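Local atomic coordinates of acetyl xylan esterase (PDB entry 6XYC), a protein that probably removes acetyl and feruloyl ester groups from xylan, as a serine esterase of the alpha/beta hydrolase fold. Residues D221-V232 and K251-H262. Numbering follows the deposited sequence.
Sequences DILIIHGDADNV and KATFISVPGGGH. With AES (4-(2-aminoethyl)benzenesulfonyl fluoride), chain B.
K251 begins the pairing: its O accepts I222 N, and its CB lies against D221 OD1, which shares a water with K251 N while OD2 is bonded to Q282. From A252 to V257 the strand runs parallel to 222-227, axes 17° apart; I222, I224 and H226 each give N and O to segment 251-262, a parallel ladder. A252 CB presses on I222 CG2 at 3.4 Å, tight for carbons. T253 CG2 and I255 CD1 touch L223 CD1. On the A252 face, F254 CG lies anti to its backbone N (chi1 177°), bringing CD1 against I224 CG2 and CE1 3.9 Å from H226 CB. S256 OG reaches D228 OD2 through a water and is also bonded to H235. V257 CG2 meets I225 CG2, while V257 O takes D228 N and G260 N from opposite faces of its carbonyl plane. In the type II turn that follows, G259 N donates to D228 OD1 (2.8 Å) from above the carboxylate plane. G260 O accepts A229 N and receives a CA-H...O contact from G227 CA at 3.3 Å. H262 ND1 gives a nearly straight 2.6 Å bond, in its ring plane, to the syn lone pair of D230 OD2. An Asx turn, V232 N to D230 OD1 (2.7 Å), steadies that carboxylate, and V232 CB sits over the centre of one H262 ring face in a CH-pi contact. H262 NE2 donates to AES O2S at 2.8 Å. The strands form a beta-alpha-beta unit through helix 236-248, and their C-terminal loops join D230 and H262, consistent with an alpha/beta-hydrolase catalytic triad with S121.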
ATOM      1  N   ASP A 221       4.325  12.813  -1.955  1.00 26.44           N
ATOM      2  CA  ASP A 221       5.435  12.298  -2.747  1.00 26.04           C
ATOM      3  C   ASP A 221       5.421  10.775  -2.760  1.00 26.48           C
ATOM      4  O   ASP A 221       5.011  10.125  -1.792  1.00 24.60           O
ATOM      5  CB  ASP A 221       6.772  12.780  -2.182  1.00 29.33           C
ATOM      6  CG  ASP A 221       6.969  14.273  -2.336  1.00 31.18           C
ATOM      7  OD1 ASP A 221       6.018  14.968  -2.740  1.00 31.56           O
ATOM      8  OD2 ASP A 221       8.085  14.745  -2.043  1.00 32.71           O
ATOM      9  N   ILE A 222       5.905  10.194  -3.855  1.00 24.87           N
ATOM     10  CA  ILE A 222       5.957   8.743  -3.980  1.00 23.82           C
ATOM     11  C   ILE A 222       7.347   8.308  -4.419  1.00 26.08           C
ATOM     12  O   ILE A 222       7.996   8.982  -5.227  1.00 24.95           O
ATOM     13  CB  ILE A 222       4.890   8.220  -4.966  1.00 24.37           C
ATOM     14  CG1 ILE A 222       4.850   6.693  -4.933  1.00 23.49           C
ATOM     15  CG2 ILE A 222       5.175   8.698  -6.389  1.00 26.52           C
ATOM     16  CD1 ILE A 222       3.664   6.082  -5.678  1.00 22.60           C
ATOM     17  N   LEU A 223       7.802   7.184  -3.870  1.00 23.16           N
ATOM     18  CA  LEU A 223       8.976   6.475  -4.356  1.00 21.51           C
ATOM     19  C   LEU A 223       8.512   5.162  -4.968  1.00 22.95           C
ATOM     20  O   LEU A 223       7.780   4.396  -4.329  1.00 22.88           O
ATOM     21  CB  LEU A 223       9.974   6.216  -3.225  1.00 25.09           C
ATOM     22  CG  LEU A 223      11.202   5.367  -3.575  1.00 22.73           C
ATOM     23  CD1 LEU A 223      12.155   6.094  -4.491  1.00 27.85           C
ATOM     24  CD2 LEU A 223      11.911   4.947  -2.289  1.00 24.28           C
ATOM     25  N   ILE A 224       8.926   4.912  -6.206  1.00 21.50           N
ATOM     26  CA  ILE A 224       8.531   3.725  -6.958  1.00 24.11           C
ATOM     27  C   ILE A 224       9.782   2.894  -7.213  1.00 23.60           C
ATOM     28  O   ILE A 224      10.789   3.419  -7.705  1.00 23.47           O
ATOM     29  CB  ILE A 224       7.849   4.098  -8.287  1.00 23.55           C
ATOM     30  CG1 ILE A 224       6.701   5.083  -8.058  1.00 24.03           C
ATOM     31  CG2 ILE A 224       7.358   2.844  -9.001  1.00 21.50           C
ATOM     32  CD1 ILE A 224       6.320   5.851  -9.302  1.00 25.25           C
ATOM     33  N   ILE A 225       9.715   1.605  -6.892  1.00 21.04           N
ATOM     34  CA  ILE A 225      10.838   0.690  -7.058  1.00 22.37           C
ATOM     35  C   ILE A 225      10.341  -0.530  -7.822  1.00 23.89           C
ATOM     36  O   ILE A 225       9.357  -1.161  -7.417  1.00 20.81           O
ATOM     37  CB  ILE A 225      11.437   0.276  -5.702  1.00 22.64           C
ATOM     38  CG1 ILE A 225      11.751   1.508  -4.853  1.00 25.67           C
ATOM     39  CG2 ILE A 225      12.693  -0.549  -5.913  1.00 24.40           C
ATOM     40  CD1 ILE A 225      12.172   1.204  -3.443  1.00 24.95           C
ATOM     41  N   HIS A 226      11.022  -0.868  -8.921  1.00 23.07           N
ATOM     42  CA  HIS A 226      10.567  -1.955  -9.778  1.00 23.41           C
ATOM     43  C   HIS A 226      11.757  -2.601 -10.469  1.00 22.91           C
ATOM     44  O   HIS A 226      12.618  -1.904 -11.018  1.00 23.64           O
ATOM     45  CB  HIS A 226       9.558  -1.444 -10.812  1.00 21.20           C
ATOM     46  CG  HIS A 226       8.581  -2.479 -11.270  1.00 20.81           C
ATOM     47  ND1 HIS A 226       7.219  -2.271 -11.255  1.00 21.28           N
ATOM     48  CD2 HIS A 226       8.767  -3.725 -11.767  1.00 20.36           C
ATOM     49  CE1 HIS A 226       6.606  -3.349 -11.712  1.00 21.90           C
ATOM     50  NE2 HIS A 226       7.522  -4.247 -12.030  1.00 23.41           N
ATOM     51  N   GLY A 227      11.799  -3.932 -10.433  1.00 23.24           N
ATOM     52  CA  GLY A 227      12.866  -4.659 -11.102  1.00 23.01           C
ATOM     53  C   GLY A 227      12.603  -4.746 -12.597  1.00 22.75           C
ATOM     54  O   GLY A 227      11.488  -5.020 -13.041  1.00 23.32           O
ATOM     55  N   ASP A 228      13.651  -4.497 -13.382  1.00 24.65           N
ATOM     56  CA  ASP A 228      13.494  -4.528 -14.832  1.00 24.06           C
ATOM     57  C   ASP A 228      13.432  -5.948 -15.389  1.00 25.08           C
ATOM     58  O   ASP A 228      13.340  -6.113 -16.612  1.00 23.28           O
ATOM     59  CB  ASP A 228      14.610  -3.711 -15.512  1.00 27.73           C
ATOM     60  CG  ASP A 228      15.985  -4.347 -15.403  1.00 29.69           C
ATOM     61  OD1 ASP A 228      16.099  -5.555 -15.114  1.00 29.77           O
ATOM     62  OD2 ASP A 228      16.965  -3.610 -15.647  1.00 30.40           O
ATOM     63  N   ALA A 229      13.454  -6.967 -14.529  1.00 24.07           N
ATOM     64  CA  ALA A 229      13.209  -8.345 -14.940  1.00 23.60           C
ATOM     65  C   ALA A 229      12.038  -8.948 -14.172  1.00 24.73           C
ATOM     66  O   ALA A 229      11.964 -10.167 -13.995  1.00 24.02           O
ATOM     67  CB  ALA A 229      14.455  -9.212 -14.758  1.00 25.59           C
ATOM     68  N   ASP A 230      11.114  -8.109 -13.707  1.00 25.19           N
ATOM     69  CA  ASP A 230       9.939  -8.605 -12.999  1.00 23.30           C
ATOM     70  C   ASP A 230       9.041  -9.374 -13.962  1.00 26.24           C
ATOM     71  O   ASP A 230       8.490  -8.796 -14.904  1.00 25.23           O
ATOM     72  CB  ASP A 230       9.170  -7.446 -12.359  1.00 22.53           C
ATOM     73  CG  ASP A 230       8.068  -7.917 -11.427  1.00 23.01           C
ATOM     74  OD1 ASP A 230       7.431  -8.957 -11.714  1.00 20.14           O
ATOM     75  OD2 ASP A 230       7.827  -7.261 -10.390  1.00 23.14           O
ATOM     76  N   ASN A 231       8.888 -10.671 -13.714  1.00 26.11           N
ATOM     77  CA  ASN A 231       8.116 -11.558 -14.571  1.00 24.88           C
ATOM     78  C   ASN A 231       6.691 -11.759 -14.075  1.00 25.09           C
ATOM     79  O   ASN A 231       6.003 -12.664 -14.558  1.00 25.81           O
ATOM     80  CB  ASN A 231       8.821 -12.915 -14.681  1.00 26.82           C
ATOM     81  CG  ASN A 231       8.605 -13.585 -16.025  1.00 26.67           C
ATOM     82  OD1 ASN A 231       8.438 -12.928 -17.050  1.00 28.36           O
ATOM     83  ND2 ASN A 231       8.613 -14.913 -16.021  1.00 25.97           N
ATOM     84  N   VAL A 232       6.233 -10.945 -13.125  1.00 24.65           N
ATOM     85  CA  VAL A 232       4.904 -11.109 -12.544  1.00 21.91           C
ATOM     86  C   VAL A 232       4.080  -9.845 -12.769  1.00 25.83           C
ATOM     87  O   VAL A 232       2.978  -9.899 -13.332  1.00 26.38           O
ATOM     88  CB  VAL A 232       4.992 -11.453 -11.048  1.00 23.98           C
ATOM     89  CG1 VAL A 232       3.599 -11.568 -10.448  1.00 26.37           C
ATOM     90  CG2 VAL A 232       5.765 -12.748 -10.845  1.00 24.74           C
ATOM     91  N   LYS A 251       5.253  14.744  -7.520  1.00 29.18           N
ATOM     92  CA  LYS A 251       6.643  14.372  -7.283  1.00 32.16           C
ATOM     93  C   LYS A 251       6.748  12.863  -7.117  1.00 32.65           C
ATOM     94  O   LYS A 251       6.192  12.293  -6.169  1.00 30.65           O
ATOM     95  CB  LYS A 251       7.207  15.085  -6.053  1.00 35.60           C
ATOM     96  CG  LYS A 251       8.721  14.918  -5.884  1.00 42.70           C
ATOM     97  CD  LYS A 251       9.489  15.484  -7.068  1.00 51.67           C
ATOM     98  CE  LYS A 251      10.964  15.108  -7.011  1.00 54.01           C
ATOM     99  NZ  LYS A 251      11.312  13.970  -7.900  1.00 52.14           N
ATOM    100  N   ALA A 252       7.461  12.226  -8.042  1.00 34.18           N
ATOM    101  CA  ALA A 252       7.732  10.800  -8.001  1.00 30.05           C
ATOM    102  C   ALA A 252       9.211  10.556  -8.258  1.00 30.90           C
ATOM    103  O   ALA A 252       9.825  11.220  -9.097  1.00 32.01           O
ATOM    104  CB  ALA A 252       6.894  10.051  -9.039  1.00 28.38           C
ATOM    105  N   THR A 253       9.779   9.627  -7.498  1.00 27.95           N
ATOM    106  CA  THR A 253      11.121   9.111  -7.726  1.00 27.55           C
ATOM    107  C   THR A 253      10.991   7.657  -8.149  1.00 27.02           C
ATOM    108  O   THR A 253      10.325   6.869  -7.468  1.00 24.99           O
ATOM    109  CB  THR A 253      11.985   9.227  -6.465  1.00 28.97           C
ATOM    110  OG1 THR A 253      12.037  10.597  -6.052  1.00 30.20           O
ATOM    111  CG2 THR A 253      13.396   8.724  -6.733  1.00 27.41           C
ATOM    112  N   PHE A 254      11.600   7.307  -9.278  1.00 26.21           N
ATOM    113  CA  PHE A 254      11.486   5.964  -9.842  1.00 25.89           C
ATOM    114  C   PHE A 254      12.867   5.324  -9.847  1.00 29.04           C
ATOM    115  O   PHE A 254      13.793   5.837 -10.490  1.00 27.22           O
ATOM    116  CB  PHE A 254      10.898   5.997 -11.253  1.00 25.96           C
ATOM    117  CG  PHE A 254      10.815   4.641 -11.910  1.00 25.56           C
ATOM    118  CD1 PHE A 254      10.501   3.509 -11.169  1.00 25.67           C
ATOM    119  CD2 PHE A 254      11.049   4.499 -13.266  1.00 29.89           C
ATOM    120  CE1 PHE A 254      10.433   2.265 -11.771  1.00 25.43           C
ATOM    121  CE2 PHE A 254      10.975   3.261 -13.872  1.00 27.58           C
ATOM    122  CZ  PHE A 254      10.668   2.144 -13.125  1.00 26.56           C
ATOM    123  N   ILE A 255      13.000   4.206  -9.133  1.00 22.85           N
ATOM    124  CA  ILE A 255      14.243   3.449  -9.069  1.00 25.28           C
ATOM    125  C   ILE A 255      14.012   2.105  -9.748  1.00 25.66           C
ATOM    126  O   ILE A 255      13.206   1.292  -9.274  1.00 23.13           O
ATOM    127  CB  ILE A 255      14.717   3.257  -7.622  1.00 27.22           C
ATOM    128  CG1 ILE A 255      15.181   4.594  -7.038  1.00 29.26           C
ATOM    129  CG2 ILE A 255      15.842   2.241  -7.559  1.00 28.09           C
ATOM    130  CD1 ILE A 255      15.432   4.562  -5.535  1.00 33.56           C
ATOM    131  N   SER A 256      14.713   1.879 -10.855  1.00 25.74           N
ATOM    132  CA  SER A 256      14.654   0.627 -11.593  1.00 27.11           C
ATOM    133  C   SER A 256      15.793  -0.261 -11.111  1.00 27.11           C
ATOM    134  O   SER A 256      16.943   0.183 -11.051  1.00 27.11           O
ATOM    135  CB  SER A 256      14.772   0.885 -13.098  1.00 30.26           C
ATOM    136  OG  SER A 256      14.621  -0.316 -13.834  1.00 31.51           O
ATOM    137  N   VAL A 257      15.471  -1.500 -10.752  1.00 24.39           N
ATOM    138  CA  VAL A 257      16.443  -2.442 -10.200  1.00 24.16           C
ATOM    139  C   VAL A 257      16.943  -3.317 -11.345  1.00 26.25           C
ATOM    140  O   VAL A 257      16.164  -4.126 -11.882  1.00 24.88           O
ATOM    141  CB  VAL A 257      15.830  -3.291  -9.076  1.00 24.52           C
ATOM    142  CG1 VAL A 257      16.860  -4.278  -8.532  1.00 24.68           C
ATOM    143  CG2 VAL A 257      15.296  -2.400  -7.952  1.00 23.78           C
ATOM    144  N   PRO A 258      18.216  -3.210 -11.746  1.00 28.03           N
ATOM    145  CA  PRO A 258      18.698  -4.013 -12.876  1.00 28.05           C
ATOM    146  C   PRO A 258      18.761  -5.488 -12.509  1.00 26.12           C
ATOM    147  O   PRO A 258      19.308  -5.866 -11.470  1.00 25.12           O
ATOM    148  CB  PRO A 258      20.088  -3.434 -13.170  1.00 30.34           C
ATOM    149  CG  PRO A 258      20.532  -2.841 -11.868  1.00 32.52           C
ATOM    150  CD  PRO A 258      19.286  -2.402 -11.135  1.00 29.01           C
ATOM    151  N   GLY A 259      18.181  -6.320 -13.372  1.00 29.75           N
ATOM    152  CA  GLY A 259      18.080  -7.741 -13.110  1.00 24.99           C
ATOM    153  C   GLY A 259      17.120  -8.112 -12.008  1.00 25.89           C
ATOM    154  O   GLY A 259      17.006  -9.302 -11.686  1.00 27.13           O
ATOM    155  N   GLY A 260      16.427  -7.136 -11.420  1.00 24.54           N
ATOM    156  CA  GLY A 260      15.549  -7.419 -10.303  1.00 23.60           C
ATOM    157  C   GLY A 260      14.287  -8.146 -10.742  1.00 23.80           C
ATOM    158  O   GLY A 260      13.677  -7.831 -11.763  1.00 23.01           O
ATOM    159  N   GLY A 261      13.900  -9.122  -9.941  1.00 24.20           N
ATOM    160  CA  GLY A 261      12.662  -9.842 -10.129  1.00 23.44           C
ATOM    161  C   GLY A 261      11.535  -9.226  -9.325  1.00 24.40           C
ATOM    162  O   GLY A 261      11.561  -8.049  -8.953  1.00 23.44           O
ATOM    163  N   HIS A 262      10.526 -10.051  -9.061  1.00 23.93           N
ATOM    164  CA  HIS A 262       9.353  -9.679  -8.272  1.00 23.89           C
ATOM    165  C   HIS A 262       9.668  -9.837  -6.780  1.00 26.35           C
ATOM    166  O   HIS A 262       9.044 -10.607  -6.048  1.00 24.46           O
ATOM    167  CB  HIS A 262       8.167 -10.536  -8.714  1.00 20.81           C
ATOM    168  CG  HIS A 262       6.825  -9.968  -8.369  1.00 23.19           C
ATOM    169  ND1 HIS A 262       6.371  -8.764  -8.863  1.00 25.00           N
ATOM    170  CD2 HIS A 262       5.814 -10.474  -7.620  1.00 25.40           C
ATOM    171  CE1 HIS A 262       5.151  -8.534  -8.400  1.00 26.11           C
ATOM    172  NE2 HIS A 262       4.791  -9.555  -7.642  1.00 24.73           N
TER
HETATM  173  C3  AES B 701      -0.011 -10.721  -9.991  1.00 36.99           C
HETATM  174  C2  AES B 701       0.758 -10.419  -8.908  1.00 40.03           C
HETATM  175  C1  AES B 701       0.458  -9.321  -8.160  1.00 28.39           C
HETATM  176  S   AES B 701       1.455  -9.026  -6.772  1.00 28.32           S
HETATM  177  O1S AES B 701       0.623  -9.032  -5.539  1.00 25.03           O
HETATM  178  O2S AES B 701       2.291 -10.198  -6.531  1.00 28.77           O
HETATM  179  C6  AES B 701      -0.586  -8.508  -8.463  1.00 36.78           C
HETATM  180  C5  AES B 701      -1.366  -8.811  -9.560  1.00 40.82           C
HETATM  181  C4  AES B 701      -1.078  -9.921 -10.319  1.00 49.44           C
HETATM  182  C7  AES B 701      -1.942 -10.271 -11.577  1.00 42.50           C
HETATM  183  C8  AES B 701      -1.973  -9.071 -12.556  1.00 35.40           C
HETATM  184  N8  AES B 701      -2.459  -9.562 -13.803  1.00 34.80           N
HETATM  185  O   HOH W   1       4.081  15.060  -5.073  1.00 35.31           O
HETATM  186  O   HOH W   2       9.693  11.519  -5.033  1.00 33.07           O
HETATM  187  O   HOH W   3      10.134  -5.876  -9.294  1.00 19.08           O
HETATM  188  O   HOH W   4      16.799  -0.926 -15.128  1.00 33.55           O
HETATM  189  O   HOH W   5      10.279 -12.074 -11.569  1.00 28.23           O